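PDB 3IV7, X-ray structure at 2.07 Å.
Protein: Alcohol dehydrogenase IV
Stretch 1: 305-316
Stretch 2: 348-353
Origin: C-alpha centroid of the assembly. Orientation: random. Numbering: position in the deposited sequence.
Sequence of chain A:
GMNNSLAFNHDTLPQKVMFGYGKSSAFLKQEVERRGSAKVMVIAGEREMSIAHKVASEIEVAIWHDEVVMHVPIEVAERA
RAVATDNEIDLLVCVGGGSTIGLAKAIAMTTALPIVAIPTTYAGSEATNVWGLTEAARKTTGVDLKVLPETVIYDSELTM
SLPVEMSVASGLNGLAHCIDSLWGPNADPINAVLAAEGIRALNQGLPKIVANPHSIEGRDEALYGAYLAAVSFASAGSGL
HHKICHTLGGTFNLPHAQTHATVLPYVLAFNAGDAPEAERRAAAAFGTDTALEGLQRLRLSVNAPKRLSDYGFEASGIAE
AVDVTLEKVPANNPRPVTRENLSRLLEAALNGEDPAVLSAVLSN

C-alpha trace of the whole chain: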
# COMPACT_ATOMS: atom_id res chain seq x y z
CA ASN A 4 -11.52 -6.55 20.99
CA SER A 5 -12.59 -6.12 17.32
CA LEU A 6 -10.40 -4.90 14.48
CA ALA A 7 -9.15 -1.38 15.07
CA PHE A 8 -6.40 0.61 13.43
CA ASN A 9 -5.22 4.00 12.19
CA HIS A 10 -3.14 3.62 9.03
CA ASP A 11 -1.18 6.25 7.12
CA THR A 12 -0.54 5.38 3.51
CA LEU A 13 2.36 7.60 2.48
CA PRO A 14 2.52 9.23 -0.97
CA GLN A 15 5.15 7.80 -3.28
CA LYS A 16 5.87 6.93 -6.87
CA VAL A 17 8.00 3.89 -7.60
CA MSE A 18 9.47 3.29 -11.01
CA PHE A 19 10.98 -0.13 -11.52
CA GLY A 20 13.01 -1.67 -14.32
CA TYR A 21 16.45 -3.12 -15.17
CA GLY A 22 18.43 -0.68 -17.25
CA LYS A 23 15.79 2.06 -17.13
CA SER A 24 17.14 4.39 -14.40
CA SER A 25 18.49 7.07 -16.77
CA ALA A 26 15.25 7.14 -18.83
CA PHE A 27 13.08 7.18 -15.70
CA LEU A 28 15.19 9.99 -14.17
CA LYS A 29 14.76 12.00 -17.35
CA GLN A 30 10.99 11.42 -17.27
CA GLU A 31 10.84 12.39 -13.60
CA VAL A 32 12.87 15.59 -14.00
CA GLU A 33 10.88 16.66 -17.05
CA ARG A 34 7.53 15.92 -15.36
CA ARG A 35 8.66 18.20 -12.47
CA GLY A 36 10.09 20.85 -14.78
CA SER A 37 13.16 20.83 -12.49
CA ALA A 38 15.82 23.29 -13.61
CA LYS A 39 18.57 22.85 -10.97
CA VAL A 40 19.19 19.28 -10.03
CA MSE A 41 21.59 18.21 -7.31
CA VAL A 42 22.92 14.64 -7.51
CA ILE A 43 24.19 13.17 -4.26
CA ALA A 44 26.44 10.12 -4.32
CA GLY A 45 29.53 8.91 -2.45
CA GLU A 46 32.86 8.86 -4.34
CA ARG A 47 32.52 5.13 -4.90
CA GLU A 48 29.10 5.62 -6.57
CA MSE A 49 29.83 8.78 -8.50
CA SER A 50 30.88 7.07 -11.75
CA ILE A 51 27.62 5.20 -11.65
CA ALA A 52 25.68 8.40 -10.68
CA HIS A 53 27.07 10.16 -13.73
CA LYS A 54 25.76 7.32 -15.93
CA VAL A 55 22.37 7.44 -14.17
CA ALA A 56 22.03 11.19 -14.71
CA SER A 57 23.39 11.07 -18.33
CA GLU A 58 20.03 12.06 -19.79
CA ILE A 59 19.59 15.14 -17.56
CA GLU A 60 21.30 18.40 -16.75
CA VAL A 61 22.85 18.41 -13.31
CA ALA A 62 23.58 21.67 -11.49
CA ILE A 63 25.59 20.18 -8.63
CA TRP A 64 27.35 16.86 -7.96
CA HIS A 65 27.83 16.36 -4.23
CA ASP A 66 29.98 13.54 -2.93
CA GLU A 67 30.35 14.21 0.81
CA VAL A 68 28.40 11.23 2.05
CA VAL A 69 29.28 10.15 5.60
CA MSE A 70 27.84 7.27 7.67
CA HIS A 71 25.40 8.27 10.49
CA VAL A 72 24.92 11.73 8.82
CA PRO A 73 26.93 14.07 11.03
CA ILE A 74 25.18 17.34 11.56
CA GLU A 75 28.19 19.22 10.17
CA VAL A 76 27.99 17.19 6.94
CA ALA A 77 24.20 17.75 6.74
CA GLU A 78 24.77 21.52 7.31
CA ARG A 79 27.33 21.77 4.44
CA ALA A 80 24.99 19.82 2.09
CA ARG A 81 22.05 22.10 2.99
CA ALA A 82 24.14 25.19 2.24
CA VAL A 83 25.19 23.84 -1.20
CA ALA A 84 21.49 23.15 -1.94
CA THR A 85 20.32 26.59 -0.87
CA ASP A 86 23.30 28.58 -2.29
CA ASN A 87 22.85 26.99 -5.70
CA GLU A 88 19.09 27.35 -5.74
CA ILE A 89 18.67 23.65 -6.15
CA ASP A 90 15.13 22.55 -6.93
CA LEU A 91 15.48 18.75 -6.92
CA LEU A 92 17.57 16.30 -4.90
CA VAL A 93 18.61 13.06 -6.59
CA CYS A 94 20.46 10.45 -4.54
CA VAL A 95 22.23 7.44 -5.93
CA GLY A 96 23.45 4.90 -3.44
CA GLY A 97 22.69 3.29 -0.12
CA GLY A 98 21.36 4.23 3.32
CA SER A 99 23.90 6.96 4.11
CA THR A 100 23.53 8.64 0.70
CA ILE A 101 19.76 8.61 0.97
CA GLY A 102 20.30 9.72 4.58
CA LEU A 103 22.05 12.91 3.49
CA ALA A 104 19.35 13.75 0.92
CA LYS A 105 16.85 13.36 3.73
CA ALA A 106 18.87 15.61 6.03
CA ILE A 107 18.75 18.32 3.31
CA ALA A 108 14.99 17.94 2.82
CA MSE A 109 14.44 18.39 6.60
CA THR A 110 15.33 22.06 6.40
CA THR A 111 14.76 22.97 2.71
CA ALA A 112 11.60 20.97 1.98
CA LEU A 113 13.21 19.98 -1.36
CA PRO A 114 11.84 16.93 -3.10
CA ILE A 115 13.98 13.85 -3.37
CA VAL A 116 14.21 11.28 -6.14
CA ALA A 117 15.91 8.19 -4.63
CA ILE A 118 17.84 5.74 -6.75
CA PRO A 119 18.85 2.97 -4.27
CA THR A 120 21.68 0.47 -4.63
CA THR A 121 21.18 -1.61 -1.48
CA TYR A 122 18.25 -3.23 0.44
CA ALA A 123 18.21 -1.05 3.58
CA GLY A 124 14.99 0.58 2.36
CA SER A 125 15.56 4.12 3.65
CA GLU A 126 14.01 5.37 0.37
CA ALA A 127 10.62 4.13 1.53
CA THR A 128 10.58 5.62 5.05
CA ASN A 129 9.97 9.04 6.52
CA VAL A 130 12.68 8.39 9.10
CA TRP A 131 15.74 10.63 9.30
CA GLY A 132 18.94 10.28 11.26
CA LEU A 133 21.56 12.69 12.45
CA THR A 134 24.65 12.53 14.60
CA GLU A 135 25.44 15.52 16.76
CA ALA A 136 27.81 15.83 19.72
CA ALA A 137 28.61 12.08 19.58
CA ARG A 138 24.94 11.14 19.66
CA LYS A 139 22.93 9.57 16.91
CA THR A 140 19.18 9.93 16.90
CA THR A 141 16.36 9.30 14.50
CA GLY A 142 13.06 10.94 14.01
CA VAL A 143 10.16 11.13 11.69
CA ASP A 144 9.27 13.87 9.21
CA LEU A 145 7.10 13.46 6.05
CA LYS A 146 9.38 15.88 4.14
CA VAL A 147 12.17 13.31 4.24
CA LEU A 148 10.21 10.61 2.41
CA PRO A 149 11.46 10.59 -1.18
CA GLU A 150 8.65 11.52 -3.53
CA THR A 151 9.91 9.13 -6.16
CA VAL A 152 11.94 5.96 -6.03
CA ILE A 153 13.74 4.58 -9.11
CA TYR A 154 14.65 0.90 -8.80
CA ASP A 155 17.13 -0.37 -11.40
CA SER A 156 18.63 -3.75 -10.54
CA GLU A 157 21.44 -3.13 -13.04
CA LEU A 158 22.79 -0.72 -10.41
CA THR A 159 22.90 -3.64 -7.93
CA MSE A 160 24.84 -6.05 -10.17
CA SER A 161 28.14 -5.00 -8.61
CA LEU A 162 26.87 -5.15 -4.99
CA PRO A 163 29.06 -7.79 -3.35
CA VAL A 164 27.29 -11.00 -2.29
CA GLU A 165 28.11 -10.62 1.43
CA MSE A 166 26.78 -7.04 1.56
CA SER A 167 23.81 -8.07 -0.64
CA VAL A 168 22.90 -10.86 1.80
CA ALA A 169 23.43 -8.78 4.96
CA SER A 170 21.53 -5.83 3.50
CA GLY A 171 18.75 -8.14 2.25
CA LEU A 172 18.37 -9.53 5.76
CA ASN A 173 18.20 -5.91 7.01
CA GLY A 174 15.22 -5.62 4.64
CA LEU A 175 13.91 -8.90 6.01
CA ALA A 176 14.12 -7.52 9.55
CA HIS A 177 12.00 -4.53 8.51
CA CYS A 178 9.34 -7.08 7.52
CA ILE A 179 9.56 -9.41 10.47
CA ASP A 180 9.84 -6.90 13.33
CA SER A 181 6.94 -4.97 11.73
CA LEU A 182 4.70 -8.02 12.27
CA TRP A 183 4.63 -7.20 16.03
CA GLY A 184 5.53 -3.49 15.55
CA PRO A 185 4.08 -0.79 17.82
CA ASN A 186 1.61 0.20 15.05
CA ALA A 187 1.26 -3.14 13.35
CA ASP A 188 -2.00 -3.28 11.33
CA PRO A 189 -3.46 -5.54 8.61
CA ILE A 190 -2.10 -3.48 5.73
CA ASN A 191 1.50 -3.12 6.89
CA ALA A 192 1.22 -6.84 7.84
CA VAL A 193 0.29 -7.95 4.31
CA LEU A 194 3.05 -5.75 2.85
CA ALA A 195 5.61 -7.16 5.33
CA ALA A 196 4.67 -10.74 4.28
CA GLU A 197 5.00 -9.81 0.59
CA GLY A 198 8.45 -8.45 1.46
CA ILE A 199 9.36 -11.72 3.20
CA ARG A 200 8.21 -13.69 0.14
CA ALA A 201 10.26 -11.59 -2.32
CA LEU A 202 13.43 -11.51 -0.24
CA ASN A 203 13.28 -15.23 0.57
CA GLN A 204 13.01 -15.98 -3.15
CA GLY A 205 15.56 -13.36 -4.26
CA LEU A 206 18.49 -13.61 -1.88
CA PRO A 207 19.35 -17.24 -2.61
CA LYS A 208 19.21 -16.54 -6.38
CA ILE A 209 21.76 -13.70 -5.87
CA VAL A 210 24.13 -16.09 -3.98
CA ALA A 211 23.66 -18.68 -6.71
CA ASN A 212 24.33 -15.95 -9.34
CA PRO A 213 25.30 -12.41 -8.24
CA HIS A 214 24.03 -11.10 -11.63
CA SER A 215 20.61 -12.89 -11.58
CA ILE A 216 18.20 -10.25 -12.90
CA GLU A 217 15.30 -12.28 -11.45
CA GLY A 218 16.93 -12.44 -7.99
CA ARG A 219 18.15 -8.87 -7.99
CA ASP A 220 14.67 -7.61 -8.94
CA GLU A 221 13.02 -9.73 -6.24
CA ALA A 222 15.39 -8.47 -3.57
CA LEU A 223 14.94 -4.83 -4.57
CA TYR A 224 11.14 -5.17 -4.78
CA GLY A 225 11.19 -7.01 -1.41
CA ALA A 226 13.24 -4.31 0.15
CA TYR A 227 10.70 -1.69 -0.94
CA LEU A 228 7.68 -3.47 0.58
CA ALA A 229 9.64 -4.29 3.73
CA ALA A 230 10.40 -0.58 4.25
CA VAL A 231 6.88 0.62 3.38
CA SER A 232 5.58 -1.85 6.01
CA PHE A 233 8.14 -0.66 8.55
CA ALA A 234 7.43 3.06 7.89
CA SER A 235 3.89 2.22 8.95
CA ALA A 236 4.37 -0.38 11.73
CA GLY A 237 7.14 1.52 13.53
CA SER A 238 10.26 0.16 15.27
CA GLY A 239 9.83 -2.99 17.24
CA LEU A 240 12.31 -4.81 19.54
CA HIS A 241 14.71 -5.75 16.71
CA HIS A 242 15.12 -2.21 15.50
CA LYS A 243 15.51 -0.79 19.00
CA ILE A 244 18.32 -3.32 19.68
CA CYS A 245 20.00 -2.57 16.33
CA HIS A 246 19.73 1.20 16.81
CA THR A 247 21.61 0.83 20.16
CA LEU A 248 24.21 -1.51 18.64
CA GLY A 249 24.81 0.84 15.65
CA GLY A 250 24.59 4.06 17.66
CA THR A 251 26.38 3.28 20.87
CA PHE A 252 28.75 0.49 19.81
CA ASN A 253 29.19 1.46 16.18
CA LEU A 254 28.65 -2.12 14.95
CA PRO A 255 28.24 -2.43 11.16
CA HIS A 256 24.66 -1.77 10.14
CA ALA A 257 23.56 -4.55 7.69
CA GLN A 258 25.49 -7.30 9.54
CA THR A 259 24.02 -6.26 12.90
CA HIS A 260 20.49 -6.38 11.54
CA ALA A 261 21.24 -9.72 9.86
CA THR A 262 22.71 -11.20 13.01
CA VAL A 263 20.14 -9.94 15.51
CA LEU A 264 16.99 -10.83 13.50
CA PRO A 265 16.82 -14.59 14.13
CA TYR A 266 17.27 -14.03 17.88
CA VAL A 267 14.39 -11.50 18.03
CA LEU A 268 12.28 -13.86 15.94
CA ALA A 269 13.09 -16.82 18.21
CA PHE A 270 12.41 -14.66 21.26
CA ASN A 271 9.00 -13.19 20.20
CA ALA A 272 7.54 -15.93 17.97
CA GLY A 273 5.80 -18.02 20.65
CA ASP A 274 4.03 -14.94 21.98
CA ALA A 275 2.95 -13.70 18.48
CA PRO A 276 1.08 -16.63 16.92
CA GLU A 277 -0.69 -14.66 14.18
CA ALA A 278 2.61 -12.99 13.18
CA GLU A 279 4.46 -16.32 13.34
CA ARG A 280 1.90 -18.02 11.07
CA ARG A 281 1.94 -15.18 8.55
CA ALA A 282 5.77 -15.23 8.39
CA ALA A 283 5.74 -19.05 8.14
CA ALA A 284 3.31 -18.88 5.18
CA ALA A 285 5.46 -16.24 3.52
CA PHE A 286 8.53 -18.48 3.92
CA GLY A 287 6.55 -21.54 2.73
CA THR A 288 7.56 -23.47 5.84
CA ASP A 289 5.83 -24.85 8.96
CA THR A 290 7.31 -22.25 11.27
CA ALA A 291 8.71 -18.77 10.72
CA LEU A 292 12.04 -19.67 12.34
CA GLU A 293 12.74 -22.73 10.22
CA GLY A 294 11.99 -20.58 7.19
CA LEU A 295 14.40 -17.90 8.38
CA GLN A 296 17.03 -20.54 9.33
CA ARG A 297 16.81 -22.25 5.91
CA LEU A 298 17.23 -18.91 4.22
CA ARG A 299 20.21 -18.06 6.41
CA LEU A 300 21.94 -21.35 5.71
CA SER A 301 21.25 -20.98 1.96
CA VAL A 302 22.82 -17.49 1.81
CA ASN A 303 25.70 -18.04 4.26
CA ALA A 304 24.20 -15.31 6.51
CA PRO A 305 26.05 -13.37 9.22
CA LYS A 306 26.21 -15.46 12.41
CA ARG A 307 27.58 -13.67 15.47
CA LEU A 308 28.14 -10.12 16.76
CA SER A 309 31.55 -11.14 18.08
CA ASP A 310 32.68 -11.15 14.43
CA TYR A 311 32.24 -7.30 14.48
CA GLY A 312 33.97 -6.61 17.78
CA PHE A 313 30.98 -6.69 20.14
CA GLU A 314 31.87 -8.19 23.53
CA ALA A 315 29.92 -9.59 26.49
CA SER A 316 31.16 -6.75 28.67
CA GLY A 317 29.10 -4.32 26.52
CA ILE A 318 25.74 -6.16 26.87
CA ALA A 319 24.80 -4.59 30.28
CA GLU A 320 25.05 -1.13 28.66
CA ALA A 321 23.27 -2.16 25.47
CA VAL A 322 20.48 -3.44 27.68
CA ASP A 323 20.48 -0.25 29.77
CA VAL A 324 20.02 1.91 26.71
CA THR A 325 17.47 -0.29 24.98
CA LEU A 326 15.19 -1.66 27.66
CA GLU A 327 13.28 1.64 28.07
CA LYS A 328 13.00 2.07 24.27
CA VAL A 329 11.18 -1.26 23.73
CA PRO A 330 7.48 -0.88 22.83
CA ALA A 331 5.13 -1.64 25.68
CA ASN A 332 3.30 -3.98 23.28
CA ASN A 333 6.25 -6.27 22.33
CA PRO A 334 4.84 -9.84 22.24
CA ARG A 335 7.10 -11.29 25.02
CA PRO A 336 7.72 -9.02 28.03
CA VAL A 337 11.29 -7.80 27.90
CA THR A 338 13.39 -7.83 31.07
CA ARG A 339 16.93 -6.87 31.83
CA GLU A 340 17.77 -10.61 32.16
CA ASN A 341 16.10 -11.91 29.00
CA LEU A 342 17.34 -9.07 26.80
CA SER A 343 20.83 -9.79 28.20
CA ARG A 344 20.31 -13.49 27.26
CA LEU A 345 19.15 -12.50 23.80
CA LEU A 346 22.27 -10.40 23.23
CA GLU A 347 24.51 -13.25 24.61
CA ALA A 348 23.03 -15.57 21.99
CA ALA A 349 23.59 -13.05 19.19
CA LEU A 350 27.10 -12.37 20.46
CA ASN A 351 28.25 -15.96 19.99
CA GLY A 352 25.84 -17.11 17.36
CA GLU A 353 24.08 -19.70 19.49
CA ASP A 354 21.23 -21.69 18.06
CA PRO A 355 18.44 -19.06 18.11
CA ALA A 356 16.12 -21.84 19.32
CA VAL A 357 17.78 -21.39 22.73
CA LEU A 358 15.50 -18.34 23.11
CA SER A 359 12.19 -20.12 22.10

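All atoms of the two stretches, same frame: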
# COMPACT_ATOMS: atom_id res chain seq x y z
N PRO A 305 25.24 -13.72 8.02
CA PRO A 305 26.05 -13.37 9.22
C PRO A 305 25.60 -14.15 10.44
O PRO A 305 24.41 -14.36 10.61
CB PRO A 305 25.78 -11.87 9.39
CG PRO A 305 25.52 -11.40 7.96
CD PRO A 305 24.77 -12.52 7.31
N LYS A 306 26.55 -14.55 11.30
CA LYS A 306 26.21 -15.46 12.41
C LYS A 306 26.35 -14.93 13.85
O LYS A 306 25.63 -15.37 14.74
CB LYS A 306 26.99 -16.77 12.27
CG LYS A 306 26.48 -17.69 11.11
N ARG A 307 27.29 -14.03 14.09
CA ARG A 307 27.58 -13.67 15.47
C ARG A 307 28.17 -12.26 15.61
O ARG A 307 29.05 -11.86 14.81
CB ARG A 307 28.51 -14.71 16.09
CG ARG A 307 29.88 -14.78 15.43
CD ARG A 307 30.74 -15.95 15.99
NE ARG A 307 30.26 -17.24 15.50
CZ ARG A 307 30.47 -17.72 14.26
NH1 ARG A 307 31.13 -16.99 13.34
NH2 ARG A 307 30.00 -18.92 13.92
N LEU A 308 27.70 -11.52 16.60
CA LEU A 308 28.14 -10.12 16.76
C LEU A 308 29.60 -10.01 17.17
O LEU A 308 30.25 -8.97 16.92
CB LEU A 308 27.23 -9.35 17.73
CG LEU A 308 25.73 -9.32 17.35
CD1 LEU A 308 24.89 -8.84 18.52
CD2 LEU A 308 25.49 -8.46 16.13
N SER A 309 30.14 -11.08 17.76
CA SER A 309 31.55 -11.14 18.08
C SER A 309 32.44 -10.98 16.83
O SER A 309 33.55 -10.57 16.94
CB SER A 309 31.93 -12.46 18.80
OG SER A 309 31.77 -13.58 17.95
N ASP A 310 31.93 -11.34 15.66
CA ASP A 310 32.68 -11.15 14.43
C ASP A 310 32.92 -9.65 14.11
O ASP A 310 33.78 -9.34 13.30
CB ASP A 310 31.98 -11.79 13.25
CG ASP A 310 32.21 -13.29 13.16
OD1 ASP A 310 32.97 -13.87 13.97
OD2 ASP A 310 31.63 -13.90 12.25
N TYR A 311 32.15 -8.75 14.74
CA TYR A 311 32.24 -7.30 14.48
C TYR A 311 32.76 -6.54 15.68
O TYR A 311 32.67 -5.33 15.73
CB TYR A 311 30.86 -6.76 14.01
CG TYR A 311 30.24 -7.70 13.03
CD1 TYR A 311 30.85 -7.94 11.81
CD2 TYR A 311 29.17 -8.50 13.39
CE1 TYR A 311 30.36 -8.87 10.93
CE2 TYR A 311 28.66 -9.45 12.50
CZ TYR A 311 29.27 -9.65 11.31
OH TYR A 311 28.80 -10.62 10.46
N GLY A 312 33.29 -7.25 16.64
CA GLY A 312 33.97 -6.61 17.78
C GLY A 312 33.12 -6.43 19.03
O GLY A 312 33.61 -5.97 20.04
N PHE A 313 31.84 -6.79 18.97
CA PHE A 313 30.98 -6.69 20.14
C PHE A 313 31.48 -7.69 21.18
O PHE A 313 31.96 -8.73 20.82
CB PHE A 313 29.53 -6.97 19.76
CG PHE A 313 28.56 -6.65 20.84
CD1 PHE A 313 28.52 -5.38 21.41
CD2 PHE A 313 27.66 -7.61 21.29
CE1 PHE A 313 27.63 -5.09 22.43
CE2 PHE A 313 26.73 -7.31 22.33
CZ PHE A 313 26.72 -6.07 22.89
N GLU A 314 31.43 -7.32 22.45
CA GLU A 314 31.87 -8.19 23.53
C GLU A 314 30.80 -8.28 24.61
O GLU A 314 29.94 -7.39 24.73
CB GLU A 314 33.17 -7.65 24.15
CG GLU A 314 34.18 -7.15 23.13
CD GLU A 314 35.54 -6.98 23.71
OE1 GLU A 314 35.72 -6.10 24.58
OE2 GLU A 314 36.45 -7.72 23.28
N ALA A 315 30.85 -9.36 25.40
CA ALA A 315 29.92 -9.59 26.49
C ALA A 315 29.88 -8.43 27.46
O ALA A 315 28.84 -8.11 28.02
CB ALA A 315 30.29 -10.89 27.25
N SER A 316 31.05 -7.82 27.70
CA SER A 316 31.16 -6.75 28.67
C SER A 316 30.30 -5.54 28.29
O SER A 316 29.99 -4.74 29.13
CB SER A 316 32.63 -6.33 28.85
OG SER A 316 33.15 -5.84 27.62
N ALA A 348 23.23 -14.63 23.10
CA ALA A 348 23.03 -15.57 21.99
C ALA A 348 23.52 -14.99 20.67
O ALA A 348 24.18 -15.69 19.90
CB ALA A 348 21.56 -15.98 21.89
N ALA A 349 23.18 -13.73 20.42
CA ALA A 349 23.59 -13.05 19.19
C ALA A 349 25.10 -12.83 19.17
O ALA A 349 25.71 -12.86 18.12
CB ALA A 349 22.86 -11.73 19.02
N LEU A 350 25.68 -12.57 20.34
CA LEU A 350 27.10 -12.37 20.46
C LEU A 350 27.89 -13.54 19.93
O LEU A 350 28.83 -13.36 19.17
CB LEU A 350 27.49 -12.14 21.92
CG LEU A 350 29.00 -12.04 22.22
CD1 LEU A 350 29.63 -10.79 21.57
CD2 LEU A 350 29.22 -12.07 23.73
N ASN A 351 27.51 -14.74 20.36
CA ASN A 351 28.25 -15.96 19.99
C ASN A 351 27.62 -16.82 18.93
O ASN A 351 28.13 -17.88 18.60
CB ASN A 351 28.51 -16.77 21.23
CG ASN A 351 29.39 -16.06 22.15
OD1 ASN A 351 30.34 -15.42 21.71
ND2 ASN A 351 29.07 -16.06 23.43
N GLY A 352 26.52 -16.36 18.38
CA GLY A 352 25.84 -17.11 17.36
C GLY A 352 25.35 -18.46 17.84
O GLY A 352 25.54 -19.46 17.17
N GLU A 353 24.68 -18.48 18.99
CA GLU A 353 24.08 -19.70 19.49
C GLU A 353 22.90 -20.03 18.65
O GLU A 353 22.37 -19.17 17.94
CB GLU A 353 23.60 -19.53 20.93
CG GLU A 353 24.62 -19.28 21.90
CD GLU A 353 24.05 -19.11 23.28
OE1 GLU A 353 23.32 -20.03 23.75
OE2 GLU A 353 24.32 -18.08 23.90
O HOH W 1 31.71 -15.51 19.44

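The most unusual feature of this contact is that two carbonyls near the C-terminal end of a helix, Ala 349 O and Leu 350 O, accept hydrogen bonds from the amides of a segment far away in sequence. Where a helix runs out, C=O groups near its end can lack the amides of a following turn; here the start of a 3-10 segment, residues 308-310, supplies them. Leu 308 N donates to Ala 349 O at 2.8 Å and a nearly straight 167°, and Ser 309 N donates to Leu 350 O at 3.0 Å. The CA of Arg 307 adds a CA-H...O contact to Ala 349 O at 3.3 Å, so this oxygen receives both a strong and a weak donor.

Gly 352 leaves the helix with positive phi, a conformation that favours glycine. The neighbouring loop reinforces the choice: Lys 306 O lies 3.2 Å from Gly 352 CA, and a CB here would clash with that oxygen.

Leu 350 dominates the apolar packing. Its CA-to-CB bond points away from the loop, yet the end of the side chain comes nearer, with chi1 t and chi2 p. Its CD1 lies 3.8 Å from Phe 313 CD2, and its CD2 lies 3.9 Å from Ala 315 CB. The branched leucine can thus reach a buried aromatic ring and a small methyl together. Beside the backbone bonds, Leu 308 CD1 meets Ala 349 CB at 3.6 Å; the small alanine lets the leucine approach closely.

The more exposed margin is polar. A water bridges the stretches, lying 2.4 Å from Ser 309 OG and donating to Asn 351 OD1 at 2.7 Å, which spans a gap too wide for direct bonding. Arg 307 sets its CB 3.4 Å from Leu 350 O, while its NH1 forms a salt bridge with Asp 310 OD2 at 3.3 Å, linking two charged side chains within the loop.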